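Local coordinates for protein rhamnosidase B (Bacillus sp., PDB 2OKX) that hydrolyses terminal alpha-L-rhamnose residues from rhamnosides, as a family 78 glycoside hydrolase, probably with inversion of anomeric configuration, at residues G270-D274 with G275-T279; L292-A296 with G297-V301; P430-D434 with G435-L439; G693-T696 with H697-L700; P801-S804 with F805-Y808. All coordinates share one frame; numbering follows the deposited sequence.

The five contacts come one after another along the chain, each within one continuous run of eight to ten residues. Interactions 1 and 2 lie in the same domain, with centres about 12 Å apart. They touch, because strand 271-273 pairs with strand 297-309 in one antiparallel sheet. Interaction 3 begins strand 436-443, with its centre about 32 Å from that of interaction 2. Interactions 4 and 5 both belong to the helical glycosidase domain, with centres about 18 Å apart and nearest atoms about 8 Å apart. The set thus samples beta domains and the helical domain of a modular enzyme: the beta domains come first, then the helical barrel of the glycosidase domain.

Interaction 1 of 5, residues G270-D274 with G275-T279; sequences GVWVD and GVLQT
A tight beta hairpin joins strands 271-273 and 276-277 through a type I' turn from Val273 to Val276. Val273 and Val276 form a hydrogen-bonded antiparallel pair: Val273 N gives to Val276 O at 2.9 Å, and Val276 N returns to Val273 O at 3.0 Å. Further out, Gln278 N donates to Val271 O at 3.0 Å. Water 1 extends the pairing, accepting from Val271 N and donating to Gln278 O.

Trp272 and Leu277 are the non-hydrogen-bonded pair. Leu277 CD2 lies over one face of the indole, 3.6 Å from the centroid of the six-membered ring of Trp272, a CH-pi contact. Leu277 CB comes to 3.4 Å from Trp272 NE1. With CG anti to its own backbone N (chi1 -179°), Leu277 carries its branch across the ring. The carbonyl of Gly275 meets the indole at its edge. Trp272 NE1 is bonded to Glu369. The indole is therefore fixed twice: apolar contact with Leu277 covers part of one face, while a carboxylate holds its N-H.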
loop_
_atom_site.group_PDB
_atom_site.type_symbol
_atom_site.label_atom_id
_atom_site.label_comp_id
_atom_site.label_asym_id
_atom_site.label_seq_id
_atom_site.Cartn_x
_atom_site.Cartn_y
_atom_site.Cartn_z
ATOM N N GLY A 270 19.134 -21.830 9.214
ATOM C CA GLY A 270 19.150 -23.008 8.367
ATOM C C GLY A 270 18.088 -24.057 8.628
ATOM O O GLY A 270 17.140 -23.842 9.388
ATOM N N VAL A 271 18.263 -25.202 7.978
ATOM C CA VAL A 271 17.346 -26.325 8.093
ATOM C C VAL A 271 18.114 -27.573 8.524
ATOM O O VAL A 271 19.189 -27.870 7.993
ATOM C CB VAL A 271 16.656 -26.617 6.738
ATOM C CG1 VAL A 271 15.791 -27.868 6.848
ATOM C CG2 VAL A 271 15.804 -25.419 6.312
ATOM N N TRP A 272 17.555 -28.290 9.492
ATOM C CA TRP A 272 18.157 -29.514 10.004
ATOM C C TRP A 272 17.216 -30.695 9.770
ATOM O O TRP A 272 15.999 -30.573 9.921
ATOM C CB TRP A 272 18.429 -29.383 11.509
ATOM C CG TRP A 272 19.654 -28.581 11.862
ATOM C CD1 TRP A 272 20.880 -29.071 12.212
ATOM C CD2 TRP A 272 19.767 -27.152 11.902
ATOM N NE1 TRP A 272 21.749 -28.037 12.470
ATOM C CE2 TRP A 272 21.092 -26.848 12.287
ATOM C CE3 TRP A 272 18.878 -26.098 11.651
ATOM C CZ2 TRP A 272 21.552 -25.533 12.427
ATOM C CZ3 TRP A 272 19.334 -24.790 11.790
ATOM C CH2 TRP A 272 20.662 -24.520 12.175
ATOM N N VAL A 273 17.791 -31.835 9.399
ATOM C CA VAL A 273 17.023 -33.055 9.169
ATOM C C VAL A 273 17.733 -34.170 9.931
ATOM O O VAL A 273 18.897 -34.471 9.662
ATOM C CB VAL A 273 16.962 -33.414 7.668
ATOM C CG1 VAL A 273 16.257 -34.750 7.478
ATOM C CG2 VAL A 273 16.219 -32.319 6.907
ATOM N N ASP A 274 17.030 -34.771 10.888
ATOM C CA ASP A 274 17.610 -35.832 11.701
ATOM C C ASP A 274 18.849 -35.301 12.425
ATOM O O ASP A 274 19.834 -36.014 12.595
ATOM C CB ASP A 274 17.998 -37.035 10.829
ATOM C CG ASP A 274 16.806 -37.659 10.125
ATOM O OD1 ASP A 274 15.729 -37.760 10.748
ATOM O OD2 ASP A 274 16.947 -38.062 8.953
ATOM N N GLY A 275 18.794 -34.036 12.831
ATOM C CA GLY A 275 19.906 -33.431 13.540
ATOM C C GLY A 275 21.086 -33.007 12.684
ATOM O O GLY A 275 22.087 -32.518 13.208
ATOM N N VAL A 276 20.985 -33.189 11.371
ATOM C CA VAL A 276 22.073 -32.812 10.476
ATOM C C VAL A 276 21.732 -31.551 9.682
ATOM O O VAL A 276 20.677 -31.466 9.049
ATOM C CB VAL A 276 22.403 -33.943 9.479
ATOM C CG1 VAL A 276 23.560 -33.523 8.582
ATOM C CG2 VAL A 276 22.757 -35.219 10.235
ATOM N N LEU A 277 22.633 -30.575 9.724
ATOM C CA LEU A 277 22.442 -29.316 9.014
ATOM C C LEU A 277 22.585 -29.527 7.510
ATOM O O LEU A 277 23.601 -30.036 7.039
ATOM C CB LEU A 277 23.463 -28.285 9.508
ATOM C CG LEU A 277 23.486 -26.853 8.954
ATOM C CD1 LEU A 277 24.029 -26.852 7.536
ATOM C CD2 LEU A 277 22.094 -26.246 9.008
ATOM N N GLN A 278 21.560 -29.139 6.759
ATOM C CA GLN A 278 21.579 -29.277 5.308
ATOM C C GLN A 278 22.382 -28.115 4.735
ATOM O O GLN A 278 21.960 -26.960 4.812
ATOM C CB GLN A 278 20.150 -29.256 4.765
ATOM C CG GLN A 278 19.225 -30.293 5.405
ATOM C CD GLN A 278 19.769 -31.705 5.296
ATOM O OE1 GLN A 278 20.358 -32.234 6.242
ATOM N NE2 GLN A 278 19.588 -32.316 4.136
ATOM N N THR A 279 23.539 -28.427 4.161
ATOM C CA THR A 279 24.420 -27.401 3.618
ATOM C C THR A 279 24.223 -27.072 2.147
ATOM O O THR A 279 24.734 -26.061 1.674
ATOM C CB THR A 279 25.902 -27.785 3.811
ATOM O OG1 THR A 279 26.195 -28.958 3.044
ATOM C CG2 THR A 279 26.195 -28.062 5.279
HETATM O O HOH W 1 20.283 -24.867 5.863
#

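Interaction 2 of 5, residues L292-A296 with G297-V301; sequences LNLAA and GEHLV
The backbone leaves strand 288-294 at Leu294, turns through Ala295 and Ala296, and enters strand 297-309 at Gly297, with no direct hydrogen bond between the two segments. Gly297 has phi 124° and psi -167°, angles that glycine, with no side chain, adopts readily. Inside the bend lies the imidazole of His299. His299 CG lies beside its backbone N and anti to the carbonyl carbon (chi1 -58°), which places the ring there. Leu294 CD1 sits over the centre of its ring, 4.1 Å from the His299 centroid, a CH-pi contact. The other methyl, Leu294 CD2, covers the same ring nearer CD2 of His299, at 3.9 Å.

This turn connects two antiparallel sheets of the domain: Leu294 pairs with Gly256 in one, while Gly297 and His299 pair with Leu252 and Leu250 in the other. Two oxygens lie at the ring edge, in its plane. Ala295 O is 2.9 Å from His299 CE1. Water 2 bonds to His299 NE2 at 3.0 Å and accepts from Ala295 N at 3.1 Å, so one water ties the imidazole to the backbone of the turn. Glu298 points away from segment 292-296 and makes a salt bridge to Arg327.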
loop_
_atom_site.group_PDB
_atom_site.type_symbol
_atom_site.label_atom_id
_atom_site.label_comp_id
_atom_site.label_asym_id
_atom_site.label_seq_id
_atom_site.Cartn_x
_atom_site.Cartn_y
_atom_site.Cartn_z
ATOM N N LEU A 292 16.383 -33.909 -0.406
ATOM C CA LEU A 292 16.678 -34.880 0.643
ATOM C C LEU A 292 16.560 -36.304 0.117
ATOM O O LEU A 292 15.502 -36.711 -0.353
ATOM C CB LEU A 292 15.714 -34.700 1.819
ATOM C CG LEU A 292 15.496 -33.286 2.364
ATOM C CD1 LEU A 292 14.498 -33.333 3.508
ATOM C CD2 LEU A 292 16.815 -32.695 2.829
ATOM N N ASN A 293 17.653 -37.054 0.199
ATOM C CA ASN A 293 17.667 -38.443 -0.244
ATOM C C ASN A 293 17.484 -39.272 1.022
ATOM O O ASN A 293 18.455 -39.660 1.670
ATOM C CB ASN A 293 19.004 -38.760 -0.917
ATOM C CG ASN A 293 19.031 -40.139 -1.540
ATOM O OD1 ASN A 293 18.091 -40.542 -2.230
ATOM N ND2 ASN A 293 20.117 -40.868 -1.310
ATOM N N LEU A 294 16.228 -39.530 1.369
ATOM C CA LEU A 294 15.898 -40.259 2.585
ATOM C C LEU A 294 15.546 -41.730 2.394
ATOM O O LEU A 294 15.272 -42.186 1.283
ATOM C CB LEU A 294 14.729 -39.565 3.287
ATOM C CG LEU A 294 14.849 -38.052 3.482
ATOM C CD1 LEU A 294 13.554 -37.509 4.063
ATOM C CD2 LEU A 294 16.022 -37.740 4.395
ATOM N N ALA A 295 15.560 -42.459 3.505
ATOM C CA ALA A 295 15.210 -43.870 3.520
ATOM C C ALA A 295 13.851 -43.916 4.201
ATOM O O ALA A 295 13.468 -42.963 4.881
ATOM C CB ALA A 295 16.228 -44.661 4.324
ATOM N N ALA A 296 13.117 -45.009 4.017
ATOM C CA ALA A 296 11.801 -45.138 4.628
ATOM C C ALA A 296 11.898 -44.917 6.133
ATOM O O ALA A 296 12.934 -45.180 6.739
ATOM C CB ALA A 296 11.221 -46.518 4.336
ATOM N N GLY A 297 10.819 -44.426 6.733
ATOM C CA GLY A 297 10.826 -44.194 8.166
ATOM C C GLY A 297 10.500 -42.770 8.569
ATOM O O GLY A 297 10.029 -41.966 7.759
ATOM N N GLU A 298 10.754 -42.454 9.833
ATOM C CA GLU A 298 10.478 -41.129 10.358
ATOM C C GLU A 298 11.719 -40.247 10.385
ATOM O O GLU A 298 12.828 -40.725 10.622
ATOM C CB GLU A 298 9.897 -41.240 11.766
ATOM C CG GLU A 298 8.546 -41.924 11.812
ATOM C CD GLU A 298 7.927 -41.902 13.195
ATOM O OE1 GLU A 298 6.761 -42.328 13.326
ATOM O OE2 GLU A 298 8.604 -41.462 14.149
ATOM N N HIS A 299 11.519 -38.958 10.128
ATOM C CA HIS A 299 12.611 -37.991 10.135
ATOM C C HIS A 299 12.142 -36.691 10.767
ATOM O O HIS A 299 11.062 -36.189 10.447
ATOM C CB HIS A 299 13.102 -37.701 8.716
ATOM C CG HIS A 299 13.571 -38.913 7.973
ATOM N ND1 HIS A 299 12.705 -39.784 7.349
ATOM C CD2 HIS A 299 14.816 -39.395 7.751
ATOM C CE1 HIS A 299 13.397 -40.749 6.770
ATOM N NE2 HIS A 299 14.680 -40.537 6.999
ATOM N N LEU A 300 12.953 -36.151 11.670
ATOM C CA LEU A 300 12.618 -34.906 12.339
ATOM C C LEU A 300 13.212 -33.755 11.541
ATOM O O LEU A 300 14.425 -33.693 11.334
ATOM C CB LEU A 300 13.176 -34.899 13.767
ATOM C CG LEU A 300 12.965 -33.637 14.613
ATOM C CD1 LEU A 300 11.484 -33.318 14.730
ATOM C CD2 LEU A 300 13.568 -33.849 15.997
ATOM N N VAL A 301 12.349 -32.860 11.075
ATOM C CA VAL A 301 12.797 -31.706 10.305
ATOM C C VAL A 301 12.700 -30.482 11.195
ATOM O O VAL A 301 11.657 -30.219 11.795
ATOM C CB VAL A 301 11.928 -31.496 9.050
ATOM C CG1 VAL A 301 12.424 -30.283 8.262
ATOM C CG2 VAL A 301 11.974 -32.739 8.182
HETATM O O HOH W 2 17.357 -41.398 5.835
#

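Interaction 3 of 5, residues P430-D434 with G435-L439; sequences PVFED and GDCEL
This is a local, water-bridged contact at the surface, where the loop after strand 427-428 bends into strand 436-443. No direct hydrogen bond links the two segments, and Phe432 carries most of the side-chain contact. Its CG stands beside the backbone N and anti to the carbonyl carbon (chi1 -63°), which brings one edge of the ring along the start of the strand. Phe432 CD1 comes to 3.5 Å from Asp436 O. One carbon further on, Phe432 CE1 is 4.0 Å from Cys437 CA, which lies at the ring edge and in its plane. Cys437 CB is about as near to that carbon.

The thiol lies oblique to the ring, with Cys437 SG 5.4 Å from the Phe432 centroid, a loose sulfur-aromatic contact. The same sulfur packs against the proline ring, 4.1 Å from Pro430 CG. Gly435 joins loop and strand with phi 140° and psi 168°, angles that suit a residue without a side chain.

Two waters bridge the backbone of the bend. Water 3 accepts from Phe432 N at 3.0 Å and donates to Gly435 O. Water 4 lies 2.8 Å from Phe432 O, to which it probably donates, and accepts from Gly435 N. Salt bridges from Asp434 to Lys215 and from Asp436 to Arg513 tie the bend to strands 207-215 and 507-513, its neighbours in the sheet. The backbone polar groups of Phe432 and Gly435 are thus joined through solvent, while the phenyl lies against backbone carbonyls and Cys437 without a direct hydrogen bond.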
loop_
_atom_site.group_PDB
_atom_site.type_symbol
_atom_site.label_atom_id
_atom_site.label_comp_id
_atom_site.label_asym_id
_atom_site.label_seq_id
_atom_site.Cartn_x
_atom_site.Cartn_y
_atom_site.Cartn_z
ATOM N N PRO A 430 -9.973 -26.081 -20.989
ATOM C CA PRO A 430 -9.624 -27.475 -21.243
ATOM C C PRO A 430 -9.425 -28.199 -19.918
ATOM O O PRO A 430 -8.980 -27.605 -18.931
ATOM C CB PRO A 430 -8.327 -27.362 -22.035
ATOM C CG PRO A 430 -7.693 -26.139 -21.445
ATOM C CD PRO A 430 -8.871 -25.185 -21.380
ATOM N N VAL A 431 -9.776 -29.477 -19.897
ATOM C CA VAL A 431 -9.605 -30.289 -18.704
ATOM C C VAL A 431 -8.437 -31.222 -18.985
ATOM O O VAL A 431 -8.464 -31.984 -19.951
ATOM C CB VAL A 431 -10.855 -31.136 -18.407
ATOM C CG1 VAL A 431 -10.611 -32.003 -17.183
ATOM C CG2 VAL A 431 -12.052 -30.232 -18.186
ATOM N N PHE A 432 -7.402 -31.141 -18.159
ATOM C CA PHE A 432 -6.236 -31.992 -18.334
ATOM C C PHE A 432 -6.421 -33.261 -17.514
ATOM O O PHE A 432 -6.968 -33.223 -16.411
ATOM C CB PHE A 432 -4.970 -31.254 -17.894
ATOM C CG PHE A 432 -4.674 -30.030 -18.713
ATOM C CD1 PHE A 432 -4.660 -28.768 -18.124
ATOM C CD2 PHE A 432 -4.436 -30.138 -20.081
ATOM C CE1 PHE A 432 -4.416 -27.629 -18.888
ATOM C CE2 PHE A 432 -4.190 -29.005 -20.854
ATOM C CZ PHE A 432 -4.181 -27.747 -20.253
ATOM N N GLU A 433 -5.971 -34.385 -18.056
ATOM C CA GLU A 433 -6.107 -35.652 -17.353
ATOM C C GLU A 433 -5.262 -35.654 -16.090
ATOM O O GLU A 433 -5.687 -36.154 -15.049
ATOM C CB GLU A 433 -5.688 -36.816 -18.248
ATOM C CG GLU A 433 -5.981 -38.170 -17.618
ATOM C CD GLU A 433 -5.454 -39.324 -18.436
ATOM O OE1 GLU A 433 -4.219 -39.422 -18.601
ATOM O OE2 GLU A 433 -6.276 -40.135 -18.912
ATOM N N ASP A 434 -4.064 -35.087 -16.184
ATOM C CA ASP A 434 -3.164 -35.031 -15.042
ATOM C C ASP A 434 -2.592 -33.628 -14.846
ATOM O O ASP A 434 -1.551 -33.292 -15.410
ATOM C CB ASP A 434 -2.010 -36.015 -15.231
ATOM C CG ASP A 434 -1.138 -36.129 -13.999
ATOM O OD1 ASP A 434 0.020 -36.567 -14.132
ATOM O OD2 ASP A 434 -1.613 -35.789 -12.895
ATOM N N GLY A 435 -3.271 -32.819 -14.044
ATOM C CA GLY A 435 -2.790 -31.471 -13.799
ATOM C C GLY A 435 -3.899 -30.444 -13.767
ATOM O O GLY A 435 -5.033 -30.729 -14.155
ATOM N N ASP A 436 -3.563 -29.242 -13.311
ATOM C CA ASP A 436 -4.521 -28.148 -13.213
ATOM C C ASP A 436 -4.425 -27.244 -14.445
ATOM O O ASP A 436 -3.465 -27.323 -15.211
ATOM C CB ASP A 436 -4.234 -27.321 -11.960
ATOM C CG ASP A 436 -4.146 -28.169 -10.702
ATOM O OD1 ASP A 436 -3.461 -27.739 -9.752
ATOM O OD2 ASP A 436 -4.768 -29.255 -10.657
ATOM N N CYS A 437 -5.414 -26.375 -14.616
ATOM C CA CYS A 437 -5.437 -25.456 -15.747
ATOM C C CYS A 437 -5.130 -24.041 -15.275
ATOM O O CYS A 437 -5.917 -23.442 -14.551
ATOM C CB CYS A 437 -6.810 -25.471 -16.422
ATOM S SG CYS A 437 -6.929 -24.382 -17.865
ATOM N N GLU A 438 -3.981 -23.516 -15.688
ATOM C CA GLU A 438 -3.587 -22.168 -15.300
ATOM C C GLU A 438 -3.753 -21.164 -16.439
ATOM O O GLU A 438 -3.219 -21.352 -17.529
ATOM C CB GLU A 438 -2.129 -22.153 -14.848
ATOM C CG GLU A 438 -1.573 -20.745 -14.627
ATOM C CD GLU A 438 -0.060 -20.731 -14.553
ATOM O OE1 GLU A 438 0.494 -21.131 -13.507
ATOM O OE2 GLU A 438 0.572 -20.332 -15.553
ATOM N N LEU A 439 -4.498 -20.102 -16.173
ATOM C CA LEU A 439 -4.704 -19.042 -17.150
ATOM C C LEU A 439 -4.016 -17.787 -16.632
ATOM O O LEU A 439 -4.181 -17.435 -15.468
ATOM C CB LEU A 439 -6.195 -18.733 -17.304
ATOM C CG LEU A 439 -7.033 -19.411 -18.387
ATOM C CD1 LEU A 439 -6.853 -20.907 -18.351
ATOM C CD2 LEU A 439 -8.491 -19.022 -18.178
HETATM O O HOH W 3 -7.221 -29.638 -15.604
HETATM O O HOH W 4 -6.377 -33.142 -13.626
#

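Interaction 4 of 5, residues G693-T696 with H697-L700; sequences GIVT and HQNL
The imidazole of His697 has Val695 CG1 over one face, 3.4 Å from its centroid and 19° off the normal. This CH-pi contact is offset toward the rim, and the closest approach is Val695 CG1 to His697 NE2 at 3.2 Å. The two side chains lie side by side and point the same way. His697 CG sits between its backbone N and carbonyl carbon (chi1 62°), which turns the ring back over the valine. His697 NE2 also bonds to Gln689.

The second flat group is the amide of Asn699. Its ND2 donates to Val695 O at 2.9 Å, and the oxygen lies close to the amide plane. Seen from the acceptor, the donor stands above the carbonyl plane. Asn699 N adds a weak bond to the same oxygen. On the other end of the amide, Asn699 OD1 accepts from Leu674 N, so the group is held at both its polar atoms. Ile694 CG2 packs on Asn699 ND2.

Val695 is the N-cap residue. After the weak Asn699 N bond, Leu700 N makes a straighter one to Thr696 O at 3.0 Å. Leu700 CD1 packs on Thr696 CG2 at 3.8 Å. Water 5 joins Gly693 O, Val695 N and Gln698 NE2, accepting from the last at 2.7 Å.

All these side chains are buried. Strand 694-695 pairs with strand 747-752 and leads straight into helix 696-715. Leu700 faces helices 723-739 and 764-772, while His697 and Gln698 meet helix 627-644.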
loop_
_atom_site.group_PDB
_atom_site.type_symbol
_atom_site.label_atom_id
_atom_site.label_comp_id
_atom_site.label_asym_id
_atom_site.label_seq_id
_atom_site.Cartn_x
_atom_site.Cartn_y
_atom_site.Cartn_z
ATOM N N GLY A 693 23.506 9.163 14.669
ATOM C CA GLY A 693 23.390 10.545 15.095
ATOM C C GLY A 693 22.963 11.646 14.149
ATOM O O GLY A 693 21.780 11.800 13.854
ATOM N N ILE A 694 23.937 12.425 13.688
ATOM C CA ILE A 694 23.688 13.566 12.812
ATOM C C ILE A 694 23.672 13.261 11.318
ATOM O O ILE A 694 24.721 13.148 10.683
ATOM C CB ILE A 694 24.736 14.677 13.065
ATOM C CG1 ILE A 694 24.819 14.981 14.561
ATOM C CG2 ILE A 694 24.356 15.939 12.309
ATOM C CD1 ILE A 694 25.899 15.981 14.923
ATOM N N VAL A 695 22.471 13.136 10.759
ATOM C CA VAL A 695 22.323 12.870 9.333
ATOM C C VAL A 695 22.054 14.211 8.652
ATOM O O VAL A 695 21.075 14.893 8.956
ATOM C CB VAL A 695 21.162 11.891 9.070
ATOM C CG1 VAL A 695 21.059 11.592 7.581
ATOM C CG2 VAL A 695 21.391 10.602 9.856
ATOM N N THR A 696 22.930 14.581 7.727
ATOM C CA THR A 696 22.830 15.862 7.042
ATOM C C THR A 696 21.510 16.177 6.340
ATOM O O THR A 696 20.919 17.226 6.591
ATOM C CB THR A 696 23.987 16.036 6.032
ATOM O OG1 THR A 696 25.238 15.816 6.699
ATOM C CG2 THR A 696 23.989 17.450 5.457
ATOM N N HIS A 697 21.029 15.281 5.479
ATOM C CA HIS A 697 19.788 15.581 4.766
ATOM C C HIS A 697 18.604 16.002 5.641
ATOM O O HIS A 697 17.915 16.965 5.305
ATOM C CB HIS A 697 19.393 14.431 3.816
ATOM C CG HIS A 697 19.128 13.121 4.492
ATOM N ND1 HIS A 697 18.171 12.963 5.471
ATOM C CD2 HIS A 697 19.656 11.892 4.282
ATOM C CE1 HIS A 697 18.120 11.693 5.833
ATOM N NE2 HIS A 697 19.011 11.022 5.128
ATOM N N GLN A 698 18.361 15.323 6.760
ATOM C CA GLN A 698 17.236 15.728 7.603
ATOM C C GLN A 698 17.528 17.004 8.389
ATOM O O GLN A 698 16.612 17.694 8.833
ATOM C CB GLN A 698 16.799 14.598 8.546
ATOM C CG GLN A 698 17.904 13.893 9.315
ATOM C CD GLN A 698 17.354 12.747 10.154
ATOM O OE1 GLN A 698 16.541 11.956 9.677
ATOM N NE2 GLN A 698 17.799 12.651 11.401
ATOM N N ASN A 699 18.804 17.323 8.560
ATOM C CA ASN A 699 19.169 18.551 9.255
ATOM C C ASN A 699 18.794 19.703 8.325
ATOM O O ASN A 699 18.250 20.720 8.754
ATOM C CB ASN A 699 20.669 18.567 9.551
ATOM C CG ASN A 699 20.987 18.087 10.954
ATOM O OD1 ASN A 699 20.937 18.862 11.912
ATOM N ND2 ASN A 699 21.297 16.801 11.086
ATOM N N LEU A 700 19.077 19.515 7.039
ATOM C CA LEU A 700 18.773 20.514 6.021
ATOM C C LEU A 700 17.265 20.719 5.871
ATOM O O LEU A 700 16.791 21.851 5.782
ATOM C CB LEU A 700 19.378 20.088 4.683
ATOM C CG LEU A 700 20.908 20.019 4.619
ATOM C CD1 LEU A 700 21.339 19.284 3.363
ATOM C CD2 LEU A 700 21.492 21.433 4.653
HETATM O O HOH W 5 20.098 13.407 12.634
#

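Interaction 5 of 5, residues P801-S804 with F805-Y808; sequences PFMS and FFYY
Phe806 leaves the helix with CB close to two parts of Met803: the carbonyl O at 3.6 Å and the methyl CE at 3.8 Å. Its CG is anti to its own carbonyl carbon (chi1 -64°), a torsion that sends the ring toward Phe802, one turn earlier. Phe806 CD2 passes the carbonyl of Phe802 and the CA of Met803. Further out, Phe806 CE2 reaches Phe802 CZ at 3.7 Å, and Phe806 CZ follows slightly farther from the same ring.

The two phenyls form a T-shaped pair. The edge of Phe806 points at the face of Phe802, with centroids 5.3 Å apart and planes at 77°. CE2 of Phe806 stands over the rim of the Phe802 ring. Trp864 stacks on Phe802, and Phe632 meets Phe806, so the pair belongs to a larger aromatic cluster.

Elsewhere on the helix, the ring of Tyr808 lies against its own turn. Ser804 O sits over one face of it, 3.2 Å from Tyr808 CG. The same oxygen accepts from Tyr808 N at 2.8 Å. Tyr807 N bonds to Met803 O at 3.1 Å, and Phe805 N to Pro801 O. The hydroxyls bond to other parts of the chain: Ser804 to Tyr843, Tyr807 to Leu788 O and Tyr808 to Asp823.

Pairing of residues four apart, as in Phe802 with Phe806, is what an alpha helix brings about. Here it lies in the first turns of helix 801-813, buried among helices 577-590, 764-772 and 817-833 of the alpha barrel glycosidase domain.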
loop_
_atom_site.group_PDB
_atom_site.type_symbol
_atom_site.label_atom_id
_atom_site.label_comp_id
_atom_site.label_asym_id
_atom_site.label_seq_id
_atom_site.Cartn_x
_atom_site.Cartn_y
_atom_site.Cartn_z
ATOM N N PRO A 801 12.780 7.349 -8.210
ATOM C CA PRO A 801 12.171 8.499 -8.888
ATOM C C PRO A 801 11.649 9.473 -7.833
ATOM O O PRO A 801 11.380 10.636 -8.125
ATOM C CB PRO A 801 11.044 7.868 -9.703
ATOM C CG PRO A 801 11.566 6.467 -9.979
ATOM C CD PRO A 801 12.138 6.089 -8.630
ATOM N N PHE A 802 11.496 8.971 -6.611
ATOM C CA PHE A 802 11.034 9.784 -5.488
ATOM C C PHE A 802 12.053 10.897 -5.292
ATOM O O PHE A 802 11.705 12.076 -5.219
ATOM C CB PHE A 802 10.954 8.928 -4.219
ATOM C CG PHE A 802 10.722 9.720 -2.957
ATOM C CD1 PHE A 802 11.582 9.584 -1.872
ATOM C CD2 PHE A 802 9.631 10.577 -2.843
ATOM C CE1 PHE A 802 11.359 10.290 -0.687
ATOM C CE2 PHE A 802 9.398 11.288 -1.663
ATOM C CZ PHE A 802 10.265 11.143 -0.583
ATOM N N MET A 803 13.319 10.502 -5.206
ATOM C CA MET A 803 14.412 11.447 -5.032
ATOM C C MET A 803 14.549 12.284 -6.303
ATOM O O MET A 803 14.914 13.456 -6.241
ATOM C CB MET A 803 15.709 10.687 -4.740
ATOM C CG MET A 803 16.910 11.563 -4.408
ATOM S SD MET A 803 16.682 12.628 -2.958
ATOM C CE MET A 803 17.223 14.210 -3.644
ATOM N N SER A 804 14.253 11.681 -7.454
ATOM C CA SER A 804 14.328 12.403 -8.723
ATOM C C SER A 804 13.435 13.643 -8.679
ATOM O O SER A 804 13.762 14.673 -9.262
ATOM C CB SER A 804 13.885 11.509 -9.889
ATOM O OG SER A 804 14.869 10.541 -10.216
ATOM N N PHE A 805 12.308 13.538 -7.980
ATOM C CA PHE A 805 11.368 14.655 -7.874
ATOM C C PHE A 805 12.062 15.875 -7.278
ATOM O O PHE A 805 11.950 16.986 -7.804
ATOM C CB PHE A 805 10.172 14.264 -6.999
ATOM C CG PHE A 805 9.005 15.215 -7.096
ATOM C CD1 PHE A 805 9.113 16.526 -6.641
ATOM C CD2 PHE A 805 7.792 14.788 -7.630
ATOM C CE1 PHE A 805 8.028 17.403 -6.715
ATOM C CE2 PHE A 805 6.700 15.652 -7.710
ATOM C CZ PHE A 805 6.816 16.964 -7.250
ATOM N N PHE A 806 12.770 15.664 -6.175
ATOM C CA PHE A 806 13.483 16.749 -5.515
ATOM C C PHE A 806 14.590 17.262 -6.431
ATOM O O PHE A 806 14.862 18.461 -6.482
ATOM C CB PHE A 806 14.059 16.259 -4.180
ATOM C CG PHE A 806 13.006 15.859 -3.181
ATOM C CD1 PHE A 806 12.118 16.801 -2.672
ATOM C CD2 PHE A 806 12.887 14.536 -2.762
ATOM C CE1 PHE A 806 11.123 16.433 -1.760
ATOM C CE2 PHE A 806 11.896 14.157 -1.850
ATOM C CZ PHE A 806 11.013 15.105 -1.350
ATOM N N TYR A 807 15.214 16.352 -7.169
ATOM C CA TYR A 807 16.280 16.719 -8.096
ATOM C C TYR A 807 15.732 17.646 -9.188
ATOM O O TYR A 807 16.383 18.624 -9.572
ATOM C CB TYR A 807 16.880 15.452 -8.713
ATOM C CG TYR A 807 17.943 15.687 -9.765
ATOM C CD1 TYR A 807 19.014 16.554 -9.533
ATOM C CD2 TYR A 807 17.887 15.024 -10.985
ATOM C CE1 TYR A 807 20.002 16.749 -10.497
ATOM C CE2 TYR A 807 18.867 15.208 -11.951
ATOM C CZ TYR A 807 19.919 16.072 -11.701
ATOM O OH TYR A 807 20.883 16.239 -12.662
ATOM N N TYR A 808 14.533 17.344 -9.676
ATOM C CA TYR A 808 13.918 18.167 -10.716
ATOM C C TYR A 808 13.547 19.544 -10.166
ATOM O O TYR A 808 13.642 20.547 -10.874
ATOM C CB TYR A 808 12.682 17.469 -11.302
ATOM C CG TYR A 808 12.985 16.143 -11.985
ATOM C CD1 TYR A 808 14.274 15.834 -12.424
ATOM C CD2 TYR A 808 11.976 15.201 -12.202
ATOM C CE1 TYR A 808 14.554 14.610 -13.062
ATOM C CE2 TYR A 808 12.243 13.983 -12.837
ATOM C CZ TYR A 808 13.530 13.694 -13.262
ATOM O OH TYR A 808 13.791 12.495 -13.891
#